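Local coordinates for tryparedoxin II (Crithidia fasciculata, PDB 1I5G), which probably carries reducing equivalents from trypanothione to acceptor proteins as a thioredoxin-like dithiol-disulfide oxidoreductase, here holding glutathionylspermidine, at residues Glu75-Lys78 with Asp79-Lys83; Val132-Pro135 with Glu136-Phe140. The protein carries 1 engineered substitution. All coordinates share one frame; numbering follows the deposited sequence.

Contact 1 (Glu75-Lys78 with Asp79-Lys83)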
# COMPACT_ATOMS: atom_id res chain seq x y z
N GLU A 75 -18.90 -0.70 -2.04
CA GLU A 75 -19.04 0.20 -3.18
C GLU A 75 -18.04 1.36 -3.14
O GLU A 75 -17.45 1.76 -4.13
CB GLU A 75 -20.49 0.67 -3.23
CG GLU A 75 -21.45 -0.48 -2.93
CD GLU A 75 -21.59 -0.92 -1.46
OE1 GLU A 75 -21.93 -0.10 -0.58
OE2 GLU A 75 -21.39 -2.07 -1.06
N ASP A 76 -17.81 1.92 -1.97
CA ASP A 76 -16.84 3.00 -1.81
C ASP A 76 -15.45 2.49 -2.13
O ASP A 76 -14.67 3.15 -2.79
CB ASP A 76 -16.89 3.59 -0.39
CG ASP A 76 -18.16 4.37 -0.11
OD1 ASP A 76 -18.74 4.91 -1.06
OD2 ASP A 76 -18.61 4.43 1.05
N PHE A 77 -15.12 1.29 -1.65
CA PHE A 77 -13.84 0.69 -2.02
C PHE A 77 -13.66 0.57 -3.53
O PHE A 77 -12.63 0.95 -4.09
CB PHE A 77 -13.71 -0.71 -1.44
CG PHE A 77 -12.46 -1.46 -1.85
CD1 PHE A 77 -11.26 -1.38 -1.15
CD2 PHE A 77 -12.49 -2.28 -2.97
CE1 PHE A 77 -10.15 -2.09 -1.55
CE2 PHE A 77 -11.39 -3.00 -3.40
CZ PHE A 77 -10.20 -2.90 -2.68
N LYS A 78 -14.68 0.02 -4.18
CA LYS A 78 -14.59 -0.18 -5.62
C LYS A 78 -14.30 1.12 -6.35
O LYS A 78 -13.40 1.15 -7.18
CB LYS A 78 -15.92 -0.75 -6.12
CG LYS A 78 -15.87 -1.20 -7.58
CD LYS A 78 -17.16 -1.86 -8.09
CE LYS A 78 -17.18 -1.94 -9.64
NZ LYS A 78 -18.43 -2.56 -10.18
N ASP A 79 -15.03 2.18 -6.04
CA ASP A 79 -14.84 3.46 -6.71
C ASP A 79 -13.50 4.11 -6.39
O ASP A 79 -12.88 4.73 -7.27
CB ASP A 79 -15.97 4.42 -6.31
CG ASP A 79 -17.35 3.99 -6.79
OD1 ASP A 79 -17.44 3.15 -7.71
OD2 ASP A 79 -18.35 4.49 -6.24
N TYR A 80 -13.02 4.00 -5.15
CA TYR A 80 -11.79 4.65 -4.75
C TYR A 80 -10.60 3.87 -5.32
O TYR A 80 -9.69 4.47 -5.86
CB TYR A 80 -11.78 4.62 -3.21
CG TYR A 80 -10.65 5.42 -2.58
CD1 TYR A 80 -10.25 6.66 -3.07
CD2 TYR A 80 -9.99 4.94 -1.46
CE1 TYR A 80 -9.23 7.40 -2.49
CE2 TYR A 80 -8.96 5.67 -0.87
CZ TYR A 80 -8.58 6.91 -1.40
OH TYR A 80 -7.58 7.66 -0.84
N TYR A 81 -10.59 2.55 -5.19
CA TYR A 81 -9.51 1.75 -5.73
C TYR A 81 -9.44 1.86 -7.25
O TYR A 81 -8.35 1.85 -7.79
CB TYR A 81 -9.62 0.29 -5.28
CG TYR A 81 -8.54 -0.57 -5.89
CD1 TYR A 81 -7.18 -0.24 -5.80
CD2 TYR A 81 -8.84 -1.73 -6.59
CE1 TYR A 81 -6.22 -1.04 -6.39
CE2 TYR A 81 -7.88 -2.53 -7.17
CZ TYR A 81 -6.55 -2.18 -7.08
OH TYR A 81 -5.62 -2.99 -7.68
N ALA A 82 -10.57 1.99 -7.94
CA ALA A 82 -10.54 2.20 -9.39
C ALA A 82 -9.75 3.43 -9.81
O ALA A 82 -9.31 3.48 -10.97
CB ALA A 82 -11.97 2.30 -9.93
N LYS A 83 -9.51 4.42 -8.95
CA LYS A 83 -8.70 5.60 -9.26
C LYS A 83 -7.22 5.30 -9.18
O LYS A 83 -6.42 6.15 -9.55
CB LYS A 83 -8.99 6.74 -8.27
CG LYS A 83 -10.46 7.14 -8.28
CD LYS A 83 -10.88 8.21 -7.28
CE LYS A 83 -12.35 8.67 -7.42
NZ LYS A 83 -12.65 9.75 -6.41
O HOH W 1 -17.90 6.16 -3.70
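Phe77 and Tyr81 sit one turn apart on the inward side of helix 74-81, the crossover helix of a beta-alpha-beta unit in this thioredoxin-like fold, between strands 63-69 and 87-88. Four successive i to i+4 backbone bonds hold this part of the helix; the shortest runs from Tyr81 N to Phe77 O, 2.8 Å, the donor lying nearly along the C=O axis. Starting at its CB, which rests 3.3 Å from Phe77 O, Tyr81 can be followed outward. That same CB sits over one face of the Phe77 ring, 4.3 Å from its centroid and offset toward the rim, a CH-pi contact in which CE2 and CZ are the ring atoms nearest to it. Both side chains turn CG anti to their backbone N (chi1 176° in Phe77, 177° in Tyr81), which sends them off side by side in the same direction. Beyond CB the Tyr81 ring runs near parallel to that of Phe77, the planes at 30°, yet the two are slid so far apart that they barely overlap. At its tip, Tyr81 OH hydrogen-bonds to Trp86 O, while the side chains of both residues touch Leu67, Ala88 and Leu14. Tyr80 leaves the helix in another direction, its hydroxyl bonded to Ser36 OG and Thr47 OG1, so two buried phenols of consecutive residues are tied to different parts of the fold. On the outer side, Asp76 OD1 and Asp79 OD2 stand 5.2 Å apart, and a water between them probably eases the like charges. It donates to Asp76 OD1 at 3.0 Å and to Asp79 OD2 at 3.1 Å.

Contact 2 (Val132-Pro135 with Glu136-Phe140)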
# COMPACT_ATOMS: atom_id res chain seq x y z
N VAL A 132 5.82 13.37 -0.04
CA VAL A 132 5.57 14.80 -0.21
C VAL A 132 6.86 15.60 -0.17
O VAL A 132 7.01 16.48 -1.00
CB VAL A 132 4.62 15.30 0.88
CG1 VAL A 132 4.33 16.79 0.70
CG2 VAL A 132 3.24 14.60 0.91
N LYS A 133 7.77 15.27 0.75
CA LYS A 133 9.01 16.03 0.92
C LYS A 133 10.10 15.66 -0.07
O LYS A 133 11.03 16.45 -0.30
CB LYS A 133 9.53 15.92 2.33
CG LYS A 133 8.60 16.53 3.38
CD LYS A 133 9.16 16.48 4.75
CE LYS A 133 10.36 17.38 5.01
NZ LYS A 133 10.63 17.50 6.45
N ASP A 134 10.05 14.49 -0.66
CA ASP A 134 11.09 13.97 -1.57
C ASP A 134 10.42 13.41 -2.82
O ASP A 134 10.54 12.22 -3.15
CB ASP A 134 11.91 12.91 -0.84
CG ASP A 134 13.09 12.40 -1.65
OD1 ASP A 134 13.57 13.13 -2.56
OD2 ASP A 134 13.53 11.27 -1.34
N PRO A 135 9.72 14.25 -3.57
CA PRO A 135 8.97 13.78 -4.73
C PRO A 135 9.83 13.16 -5.86
O PRO A 135 9.32 12.40 -6.67
CB PRO A 135 8.23 15.03 -5.22
CG PRO A 135 9.07 16.14 -4.73
CD PRO A 135 9.58 15.72 -3.41
N GLU A 136 11.12 13.50 -5.89
CA GLU A 136 12.09 12.93 -6.83
C GLU A 136 12.80 11.68 -6.30
O GLU A 136 13.66 11.11 -6.96
CB GLU A 136 13.11 14.01 -7.25
CG GLU A 136 12.43 15.10 -8.07
CD GLU A 136 11.85 14.54 -9.35
OE1 GLU A 136 12.55 13.70 -9.94
OE2 GLU A 136 10.73 14.89 -9.80
N ALA A 137 12.44 11.23 -5.10
CA ALA A 137 12.93 9.97 -4.54
C ALA A 137 14.44 9.93 -4.36
O ALA A 137 15.05 8.86 -4.44
CB ALA A 137 12.42 8.80 -5.34
N LYS A 138 15.04 11.09 -4.11
CA LYS A 138 16.49 11.16 -3.87
C LYS A 138 16.98 10.33 -2.69
O LYS A 138 18.07 9.77 -2.68
CB LYS A 138 16.97 12.61 -3.71
CG LYS A 138 16.68 13.51 -4.89
CD LYS A 138 16.98 14.96 -4.58
CE LYS A 138 16.72 15.76 -5.85
NZ LYS A 138 16.87 17.24 -5.62
N ASP A 139 16.16 10.21 -1.64
CA ASP A 139 16.53 9.54 -0.41
C ASP A 139 15.70 8.31 -0.14
O ASP A 139 15.71 7.73 0.94
CB ASP A 139 16.37 10.49 0.78
CG ASP A 139 17.35 11.65 0.77
OD1 ASP A 139 18.49 11.46 0.33
OD2 ASP A 139 16.96 12.76 1.22
N PHE A 140 14.95 7.91 -1.15
CA PHE A 140 14.14 6.67 -1.08
C PHE A 140 15.05 5.50 -0.71
O PHE A 140 16.19 5.44 -1.23
CB PHE A 140 13.60 6.38 -2.48
CG PHE A 140 12.82 5.09 -2.57
CD1 PHE A 140 13.45 3.87 -2.81
CD2 PHE A 140 11.45 5.10 -2.40
CE1 PHE A 140 12.69 2.72 -2.89
CE2 PHE A 140 10.71 3.94 -2.47
CZ PHE A 140 11.33 2.77 -2.71
O HOH W 2 12.81 15.15 -4.20
O HOH W 3 15.24 14.67 -0.80
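A chi1 of -175° turns the Asp134 carboxylate away from its own N and across to the backbone N-H groups of Lys138 and Asp139. Asp134 is the first residue to leave helical angles after helix 127-133, and a type I beta turn runs from it to Ala137. Its carbonyl closes that turn: Ala137 N donates to Asp134 O at 2.9 Å from above the carbonyl plane. The two carboxylate oxygens divide the next amides, each met on its syn side. Lys138 N reaches OD1 of Asp134 at 3.0 Å along a bent path (136°), whereas Asp139 N meets OD2 of Asp134 at 2.9 Å and much straighter (165°). A water donating to Asp134 OD1 also accepts from Glu136 N. Trp142 NE1 adds a further bond to Asp134 OD2, so the buried carboxylate is gripped from several directions. Replacing Asp134 by an alanine removes both acceptor oxygens and would probably leave the amides of Lys138 and Asp139 and the Trp142 indole N-H without their partner, freeing the loop to shift. The turn lies against helix 41-57, where Ala137 packs on Phe53 and His57 and Pro135 O accepts from His57 NE2.

Following the chain from the N terminus, contact 1 comes first: it lies within helix 74-81, spanning about two turns, between strand 63-69 and the short strand 87-88. Helix 94-103 and strands 111-116 and 122-124 follow before helix 127-133 leads into contact 2, which closes the turn after that last helix. The two are in series, neither nesting nor crossing, with centres 27 Å apart and nearest atoms about 13 Å apart. Contact 1 ties its helix to the strand 63-69, 87-88 and 12-15 part of the mixed sheet, whereas contact 2 fastens the C-terminal loop to helix 41-57. They do not touch each other.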